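Local coordinates for protein possible metal-dependent hydrolase (Veillonella parvula, PDB 3RPC) that probably acts as a metal-dependent hydrolase of the metallo-beta-lactamase superfamily, carrying a pair of bound zinc ions, at residues 47-52 with 228-232; 92-96 with 148-152; 171-176 with 212-216. The contacts are given in a common frame with arbitrary orientation. Residues are numbered along the deposited sequence.

In the fold
Contact 1 closes the longest loop of the three: it begins in the loop between strand 22-26 and helix 58-62 and ends in the loop after strand 221-225. The other two are nested inside it, one after the other. Contact 2 joins the end of strand 92-94, in the first of the two sheets, to the 148-152 segment leading into strand 152-156 of the second. Contact 3, opening only after contact 2 has closed, packs the start of helix 173-182 against the last turn of helix 207-216. None touches another; contacts 2 and 3 approach to about 8 Å between nearest atoms, and both reach the second subunit. Contacts 1 and 2 come close to the zinc site.

Contact 1. Residues 47-52 with 228-232; sequences QRMPMV and DTVNH
M49 overlaps V230 and N231: its side chain, chi1 p and chi2 t, points toward 228-232, bringing CE to 3.7 Å from V230 CG1 and SE to 3.4 Å from N231 OD1. Neither segment is regular helix or strand. They run antiparallel, Q47, M49 and P50 having their CA atoms nearest N231, V230 and T229 at 5.6, 5.3 and 5.0 Å. A cis peptide precedes P50; D228 has phi 56°. T229 O accepts from M51 N at 2.9 Å and meets P50 CA at 3.4 Å in a CA-H...O contact. P50 CB packs at 3.5 Å on T229 CG2. M51, chi1 p, places CG 3.2 Å from D228 O and CE 3.4 Å from V230 O. N231 is hydrogen-bonded to F39, T42 and F43. This contact joins two loops beside the zinc site, the V230 side chain lying about 6 Å from a zinc ion. Beyond one direct hydrogen bond, mostly carbons lie against oxygens, chiefly backbone carbonyls, so shape fit rather than polar pairing joins the loops.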
loop_
_atom_site.group_PDB
_atom_site.type_symbol
_atom_site.label_atom_id
_atom_site.label_comp_id
_atom_site.label_asym_id
_atom_site.label_seq_id
_atom_site.Cartn_x
_atom_site.Cartn_y
_atom_site.Cartn_z
ATOM N N GLN A 47 25.758 -19.943 1.142
ATOM C CA GLN A 47 26.024 -19.672 2.545
ATOM C C GLN A 47 24.826 -20.043 3.416
ATOM O O GLN A 47 23.687 -19.670 3.124
ATOM C CB GLN A 47 26.382 -18.194 2.723
ATOM C CG GLN A 47 26.608 -17.765 4.163
ATOM C CD GLN A 47 27.907 -17.003 4.328
ATOM O OE1 GLN A 47 28.124 -15.973 3.683
ATOM N NE2 GLN A 47 28.793 -17.519 5.175
ATOM N N ARG A 48 25.088 -20.791 4.486
ATOM C CA ARG A 48 24.027 -21.173 5.415
ATOM C C ARG A 48 23.645 -19.997 6.314
ATOM O O ARG A 48 24.394 -19.031 6.441
ATOM C CB ARG A 48 24.465 -22.386 6.245
ATOM C CG ARG A 48 24.736 -23.630 5.391
ATOM C CD ARG A 48 24.953 -24.892 6.225
ATOM N NE ARG A 48 23.804 -25.205 7.072
ATOM C CZ ARG A 48 22.710 -25.828 6.654
ATOM N NH1 ARG A 48 21.721 -26.071 7.509
ATOM N NH2 ARG A 48 22.594 -26.215 5.392
HETATM N N MSE A 49 22.478 -20.086 6.941
HETATM C CA MSE A 49 21.959 -18.986 7.753
HETATM C C MSE A 49 21.146 -19.522 8.919
HETATM O O MSE A 49 20.646 -20.652 8.867
HETATM C CB MSE A 49 21.074 -18.061 6.901
HETATM C CG MSE A 49 20.029 -18.784 6.077
HETATM SE SE MSE A 49 18.763 -17.573 5.212
HETATM C CE MSE A 49 17.484 -17.435 6.674
ATOM N N PRO A 50 21.023 -18.726 9.987
ATOM C CA PRO A 50 21.725 -17.459 10.213
ATOM C C PRO A 50 23.232 -17.657 10.358
ATOM O O PRO A 50 23.679 -18.692 10.856
ATOM C CB PRO A 50 21.113 -16.944 11.517
ATOM C CG PRO A 50 20.635 -18.167 12.212
ATOM C CD PRO A 50 20.190 -19.108 11.141
HETATM N N MSE A 51 24.019 -16.676 9.934
HETATM C CA MSE A 51 25.465 -16.857 9.920
HETATM C C MSE A 51 26.126 -16.635 11.279
HETATM O O MSE A 51 27.309 -16.940 11.448
HETATM C CB MSE A 51 26.114 -15.969 8.861
HETATM C CG MSE A 51 26.077 -14.513 9.197
HETATM SE SE MSE A 51 26.686 -13.423 7.689
HETATM C CE MSE A 51 25.792 -14.275 6.254
ATOM N N VAL A 52 25.362 -16.129 12.248
ATOM C CA VAL A 52 25.866 -15.958 13.607
ATOM C C VAL A 52 24.799 -16.445 14.568
ATOM O O VAL A 52 23.619 -16.443 14.226
ATOM C CB VAL A 52 26.207 -14.488 13.936
ATOM C CG1 VAL A 52 27.324 -13.991 13.031
ATOM C CG2 VAL A 52 24.979 -13.599 13.784
ATOM N N ASP A 228 24.206 -8.862 8.139
ATOM C CA ASP A 228 25.205 -9.803 8.637
ATOM C C ASP A 228 24.579 -11.067 9.237
ATOM O O ASP A 228 25.145 -11.656 10.166
ATOM C CB ASP A 228 26.106 -9.131 9.684
ATOM C CG ASP A 228 26.849 -7.901 9.155
ATOM O OD1 ASP A 228 26.796 -7.617 7.952
ATOM O OD2 ASP A 228 27.494 -7.212 9.976
ATOM N N THR A 229 23.435 -11.495 8.714
ATOM C CA THR A 229 22.740 -12.662 9.264
ATOM C C THR A 229 22.266 -13.639 8.188
ATOM O O THR A 229 22.643 -14.819 8.206
ATOM C CB THR A 229 21.535 -12.245 10.128
ATOM O OG1 THR A 229 21.950 -11.272 11.094
ATOM C CG2 THR A 229 20.951 -13.466 10.857
ATOM N N VAL A 230 21.422 -13.171 7.269
ATOM C CA VAL A 230 20.949 -14.041 6.199
ATOM C C VAL A 230 21.942 -14.015 5.040
ATOM O O VAL A 230 22.833 -13.162 4.994
ATOM C CB VAL A 230 19.505 -13.711 5.723
ATOM C CG1 VAL A 230 18.499 -13.929 6.863
ATOM C CG2 VAL A 230 19.390 -12.294 5.166
ATOM N N ASN A 231 21.813 -14.967 4.124
ATOM C CA ASN A 231 22.833 -15.137 3.096
ATOM C C ASN A 231 22.821 -14.060 2.027
ATOM O O ASN A 231 23.879 -13.725 1.486
ATOM C CB ASN A 231 22.703 -16.493 2.412
ATOM C CG ASN A 231 21.393 -16.634 1.674
ATOM O OD1 ASN A 231 20.361 -16.888 2.284
ATOM N ND2 ASN A 231 21.419 -16.447 0.354
ATOM N N HIS A 232 21.636 -13.542 1.700
ATOM C CA HIS A 232 21.495 -12.728 0.490
ATOM C C HIS A 232 21.551 -11.216 0.684
ATOM O O HIS A 232 21.411 -10.468 -0.281
ATOM C CB HIS A 232 20.253 -13.132 -0.323
ATOM C CG HIS A 232 18.951 -12.952 0.398
ATOM N ND1 HIS A 232 18.850 -12.936 1.774
ATOM C CD2 HIS A 232 17.688 -12.803 -0.071
ATOM C CE1 HIS A 232 17.583 -12.776 2.121
ATOM N NE2 HIS A 232 16.857 -12.697 1.020
#

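Contact 2. Residues 92-96 with 148-152; sequences IFVQN and GDAMG
Strand 92-94 is extended and gives way at Q95 (phi/psi -90/-22) to the turn that starts helix 97-105, with N96 at its N-cap. The partner segment leaves helix 143-147 through G148, at phi 64°, and then runs in an extended, irregular course through D149, A150 and M151 toward strand 152-156. The backbones come nearest at Q95 and M151, whose CA atoms are 6.2 Å apart, and no backbone-to-backbone hydrogen bond joins them. Q95 instead reaches across: with chi1 p and chi2 t, its NE2 donates to D149 O at 3.0 Å, while OE1 lies 3.3 Å from A150 CA and 3.2 Å from M151 N. NE2 also bonds to D99 in helix 97-105. M151, likewise p then t, and with chi3 t, extends back along the strand end, setting SE 3.7 Å from Q95 CB and CE 3.7 Å from V94 C. In the two-sheet fold of the metallo-beta-lactamase superfamily, this contact spans from one sheet to the other: strand 92-94 belongs to the first, and 148-152 leads into the second. The zinc site is close by, for Q95 and A150 both touch the zinc ligand H72, and the A150 side chain is about 5 Å from a zinc ion. N96 OD1 caps the helix by accepting from D99 N. Its ND2 donates to a water at 2.9 Å, and the same water donates to D149 OD2 at 2.7 Å, bridging the two side chains. D149 OD1 forms salt bridges with R181 and K177 of the second subunit.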
loop_
_atom_site.group_PDB
_atom_site.type_symbol
_atom_site.label_atom_id
_atom_site.label_comp_id
_atom_site.label_asym_id
_atom_site.label_seq_id
_atom_site.Cartn_x
_atom_site.Cartn_y
_atom_site.Cartn_z
ATOM N N ILE A 92 0.262 -11.281 19.856
ATOM C CA ILE A 92 1.059 -11.229 18.633
ATOM C C ILE A 92 0.353 -10.305 17.656
ATOM O O ILE A 92 -0.789 -10.554 17.292
ATOM C CB ILE A 92 1.166 -12.616 17.964
ATOM C CG1 ILE A 92 1.409 -13.723 19.004
ATOM C CG2 ILE A 92 2.233 -12.607 16.868
ATOM C CD1 ILE A 92 2.710 -13.575 19.801
ATOM N N PHE A 93 1.040 -9.252 17.222
ATOM C CA PHE A 93 0.467 -8.293 16.288
ATOM C C PHE A 93 0.922 -8.663 14.889
ATOM O O PHE A 93 2.105 -8.895 14.666
ATOM C CB PHE A 93 0.931 -6.878 16.647
ATOM C CG PHE A 93 0.318 -6.364 17.921
ATOM C CD1 PHE A 93 -0.908 -5.728 17.899
ATOM C CD2 PHE A 93 0.973 -6.517 19.131
ATOM C CE1 PHE A 93 -1.491 -5.266 19.069
ATOM C CE2 PHE A 93 0.398 -6.054 20.312
ATOM C CZ PHE A 93 -0.832 -5.422 20.276
ATOM N N VAL A 94 -0.024 -8.734 13.961
ATOM C CA VAL A 94 0.258 -9.187 12.605
ATOM C C VAL A 94 -0.390 -8.261 11.576
ATOM O O VAL A 94 -1.172 -7.379 11.929
ATOM C CB VAL A 94 -0.235 -10.638 12.389
ATOM C CG1 VAL A 94 0.426 -11.584 13.391
ATOM C CG2 VAL A 94 -1.764 -10.714 12.488
ATOM N N GLN A 95 -0.043 -8.444 10.302
ATOM C CA GLN A 95 -0.453 -7.496 9.255
ATOM C C GLN A 95 -1.786 -7.780 8.573
ATOM O O GLN A 95 -2.391 -6.879 7.999
ATOM C CB GLN A 95 0.634 -7.399 8.167
ATOM C CG GLN A 95 0.712 -8.634 7.293
ATOM C CD GLN A 95 1.774 -8.548 6.206
ATOM O OE1 GLN A 95 2.086 -7.467 5.697
ATOM N NE2 GLN A 95 2.315 -9.697 5.833
ATOM N N ASN A 96 -2.250 -9.024 8.622
ATOM C CA ASN A 96 -3.417 -9.398 7.839
ATOM C C ASN A 96 -3.997 -10.723 8.325
ATOM O O ASN A 96 -3.434 -11.372 9.209
ATOM C CB ASN A 96 -3.099 -9.426 6.333
ATOM C CG ASN A 96 -2.066 -10.480 5.955
ATOM O OD1 ASN A 96 -1.861 -11.459 6.672
ATOM N ND2 ASN A 96 -1.398 -10.273 4.820
ATOM N N GLY A 148 5.561 -11.213 -1.520
ATOM C CA GLY A 148 4.354 -11.036 -0.723
ATOM C C GLY A 148 4.170 -9.658 -0.111
ATOM O O GLY A 148 4.717 -8.671 -0.614
ATOM N N ASP A 149 3.370 -9.595 0.955
ATOM C CA ASP A 149 3.109 -8.354 1.691
ATOM C C ASP A 149 3.973 -8.303 2.940
ATOM O O ASP A 149 4.264 -9.339 3.547
ATOM C CB ASP A 149 1.645 -8.258 2.133
ATOM C CG ASP A 149 0.690 -7.981 0.984
ATOM O OD1 ASP A 149 1.137 -7.568 -0.110
ATOM O OD2 ASP A 149 -0.526 -8.162 1.194
ATOM N N ALA A 150 4.384 -7.101 3.325
ATOM C CA ALA A 150 5.136 -6.929 4.566
ATOM C C ALA A 150 4.957 -5.512 5.089
ATOM O O ALA A 150 5.305 -4.546 4.412
ATOM C CB ALA A 150 6.624 -7.271 4.357
HETATM N N MSE A 151 4.387 -5.377 6.283
HETATM C CA MSE A 151 4.071 -4.055 6.804
HETATM C C MSE A 151 5.260 -3.424 7.518
HETATM O O MSE A 151 6.229 -4.107 7.888
HETATM C CB MSE A 151 2.891 -4.124 7.788
HETATM C CG MSE A 151 3.225 -4.784 9.116
HETATM SE SE MSE A 151 1.733 -4.646 10.364
HETATM C CE MSE A 151 2.432 -5.863 11.738
ATOM N N GLY A 152 5.175 -2.113 7.702
ATOM C CA GLY A 152 5.935 -1.439 8.734
ATOM C C GLY A 152 4.971 -1.073 9.851
ATOM O O GLY A 152 3.755 -1.296 9.740
HETATM O O HOH W 1 -1.868 -7.675 3.518
#

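Contact 3. Residues 171-176 with 212-216; sequences WTSDVE and RMVVR
W171 carries an arginine over its ring: R212 CD lies 3.6 Å from the centroid of the six-membered ring in a CH-pi contact, while R212 CZ stands 4.5 Å from the five-membered centroid, 23° off the normal, in a cation-pi interaction. This is a helix-to-helix contact of the metallo-beta-lactamase fold, pairing the N-terminal end of helix 173-182 with the last turn of helix 207-216. The backbones stay well apart, CA atoms being nearest at W171-R212 (9.4 Å) and E176-R216 (8.9 Å), so long side chains span the gap. W171, just ahead of the helix, takes chi1 t and chi2 -73°. T172 is the N-cap, its OG1 accepting from D174 N at 3.1 Å. M213, chi1 t with chi2 and chi3 p, brings CE to 3.5 Å from W171 CZ3 and 4.2 Å from V175 CG1; its SE, 5.0 Å from the six-membered ring centroid and oblique to it, makes a Met-aromatic contact. R212 NH1 also forms a salt bridge with D209. On the outer side, W171, E176 and R216 pack against V135 and A139 of the second subunit. E176, chi1 and chi2 both m, forms a bidentate salt bridge with R216: OE1 accepts from R216 NE and OE2 from R216 NH1, each at 2.9 Å, and E176 OE2 takes a further bond from W171 NE1 at 2.8 Å.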
loop_
_atom_site.group_PDB
_atom_site.type_symbol
_atom_site.label_atom_id
_atom_site.label_comp_id
_atom_site.label_asym_id
_atom_site.label_seq_id
_atom_site.Cartn_x
_atom_site.Cartn_y
_atom_site.Cartn_z
ATOM N N TRP A 171 12.012 1.765 -1.143
ATOM C CA TRP A 171 11.497 3.118 -0.947
ATOM C C TRP A 171 10.325 3.386 -1.888
ATOM O O TRP A 171 10.511 3.494 -3.092
ATOM C CB TRP A 171 12.595 4.148 -1.187
ATOM C CG TRP A 171 12.240 5.489 -0.658
ATOM C CD1 TRP A 171 11.323 6.358 -1.180
ATOM C CD2 TRP A 171 12.796 6.127 0.490
ATOM N NE1 TRP A 171 11.263 7.496 -0.403
ATOM C CE2 TRP A 171 12.169 7.383 0.620
ATOM C CE3 TRP A 171 13.775 5.764 1.418
ATOM C CZ2 TRP A 171 12.484 8.274 1.644
ATOM C CZ3 TRP A 171 14.090 6.649 2.437
ATOM C CH2 TRP A 171 13.441 7.889 2.545
ATOM N N THR A 172 9.121 3.476 -1.335
ATOM C CA THR A 172 7.926 3.769 -2.127
ATOM C C THR A 172 7.190 4.959 -1.522
ATOM O O THR A 172 7.604 5.507 -0.497
ATOM C CB THR A 172 6.941 2.594 -2.121
ATOM O OG1 THR A 172 6.376 2.460 -0.809
ATOM C CG2 THR A 172 7.617 1.291 -2.529
ATOM N N SER A 173 6.079 5.357 -2.136
ATOM C CA SER A 173 5.281 6.434 -1.576
ATOM C C SER A 173 4.688 6.080 -0.216
ATOM O O SER A 173 4.314 6.967 0.548
ATOM C CB SER A 173 4.171 6.843 -2.546
ATOM O OG SER A 173 4.732 7.384 -3.733
ATOM N N ASP A 174 4.594 4.788 0.091
ATOM C CA ASP A 174 4.079 4.400 1.404
ATOM C C ASP A 174 5.035 4.861 2.499
ATOM O O ASP A 174 4.606 5.221 3.601
ATOM C CB ASP A 174 3.850 2.892 1.481
ATOM C CG ASP A 174 2.563 2.461 0.782
ATOM O OD1 ASP A 174 1.602 3.255 0.768
ATOM O OD2 ASP A 174 2.509 1.329 0.264
ATOM N N VAL A 175 6.329 4.842 2.190
ATOM C CA VAL A 175 7.353 5.316 3.118
ATOM C C VAL A 175 7.234 6.842 3.251
ATOM O O VAL A 175 7.245 7.384 4.365
ATOM C CB VAL A 175 8.763 4.900 2.635
ATOM C CG1 VAL A 175 9.856 5.455 3.563
ATOM C CG2 VAL A 175 8.850 3.382 2.529
ATOM N N GLU A 176 7.096 7.533 2.117
ATOM C CA GLU A 176 6.925 8.992 2.131
ATOM C C GLU A 176 5.700 9.384 2.933
ATOM O O GLU A 176 5.730 10.359 3.680
ATOM C CB GLU A 176 6.830 9.566 0.710
ATOM C CG GLU A 176 8.077 9.359 -0.149
ATOM C CD GLU A 176 9.259 10.249 0.235
ATOM O OE1 GLU A 176 9.160 11.061 1.187
ATOM O OE2 GLU A 176 10.307 10.142 -0.438
ATOM N N ARG A 212 18.994 8.936 1.839
ATOM C CA ARG A 212 17.752 9.645 1.537
ATOM C C ARG A 212 16.979 9.904 2.819
ATOM O O ARG A 212 16.346 10.952 2.971
ATOM C CB ARG A 212 16.898 8.849 0.543
ATOM C CG ARG A 212 15.714 9.627 -0.024
ATOM C CD ARG A 212 14.899 8.785 -1.000
ATOM N NE ARG A 212 15.732 8.245 -2.079
ATOM C CZ ARG A 212 15.986 6.947 -2.234
ATOM N NH1 ARG A 212 15.446 6.053 -1.408
ATOM N NH2 ARG A 212 16.765 6.536 -3.226
HETATM N N MSE A 213 17.032 8.954 3.748
HETATM C CA MSE A 213 16.307 9.122 5.004
HETATM C C MSE A 213 16.857 10.289 5.817
HETATM O O MSE A 213 16.107 11.005 6.493
HETATM C CB MSE A 213 16.352 7.840 5.851
HETATM C CG MSE A 213 15.403 7.838 7.049
HETATM SE SE MSE A 213 13.542 7.843 6.449
HETATM C CE MSE A 213 13.387 6.033 5.849
ATOM N N VAL A 214 18.171 10.473 5.772
ATOM C CA VAL A 214 18.803 11.549 6.514
ATOM C C VAL A 214 18.398 12.909 5.944
ATOM O O VAL A 214 18.206 13.871 6.691
ATOM C CB VAL A 214 20.335 11.391 6.524
ATOM C CG1 VAL A 214 21.001 12.656 7.040
ATOM C CG2 VAL A 214 20.730 10.175 7.376
ATOM N N VAL A 215 18.247 12.974 4.624
ATOM C CA VAL A 215 17.774 14.196 3.985
ATOM C C VAL A 215 16.317 14.455 4.356
ATOM O O VAL A 215 15.936 15.583 4.688
ATOM C CB VAL A 215 17.905 14.121 2.459
ATOM C CG1 VAL A 215 17.232 15.322 1.798
ATOM C CG2 VAL A 215 19.375 14.034 2.061
ATOM N N ARG A 216 15.499 13.409 4.320
ATOM C CA ARG A 216 14.072 13.600 4.589
ATOM C C ARG A 216 13.792 13.963 6.042
ATOM O O ARG A 216 12.941 14.807 6.322
ATOM C CB ARG A 216 13.251 12.371 4.186
ATOM C CG ARG A 216 11.753 12.641 4.064
ATOM C CD ARG A 216 11.410 13.426 2.797
ATOM N NE ARG A 216 11.552 12.600 1.605
ATOM C CZ ARG A 216 12.573 12.665 0.756
ATOM N NH1 ARG A 216 12.617 11.853 -0.286
ATOM N NH2 ARG A 216 13.550 13.548 0.947
#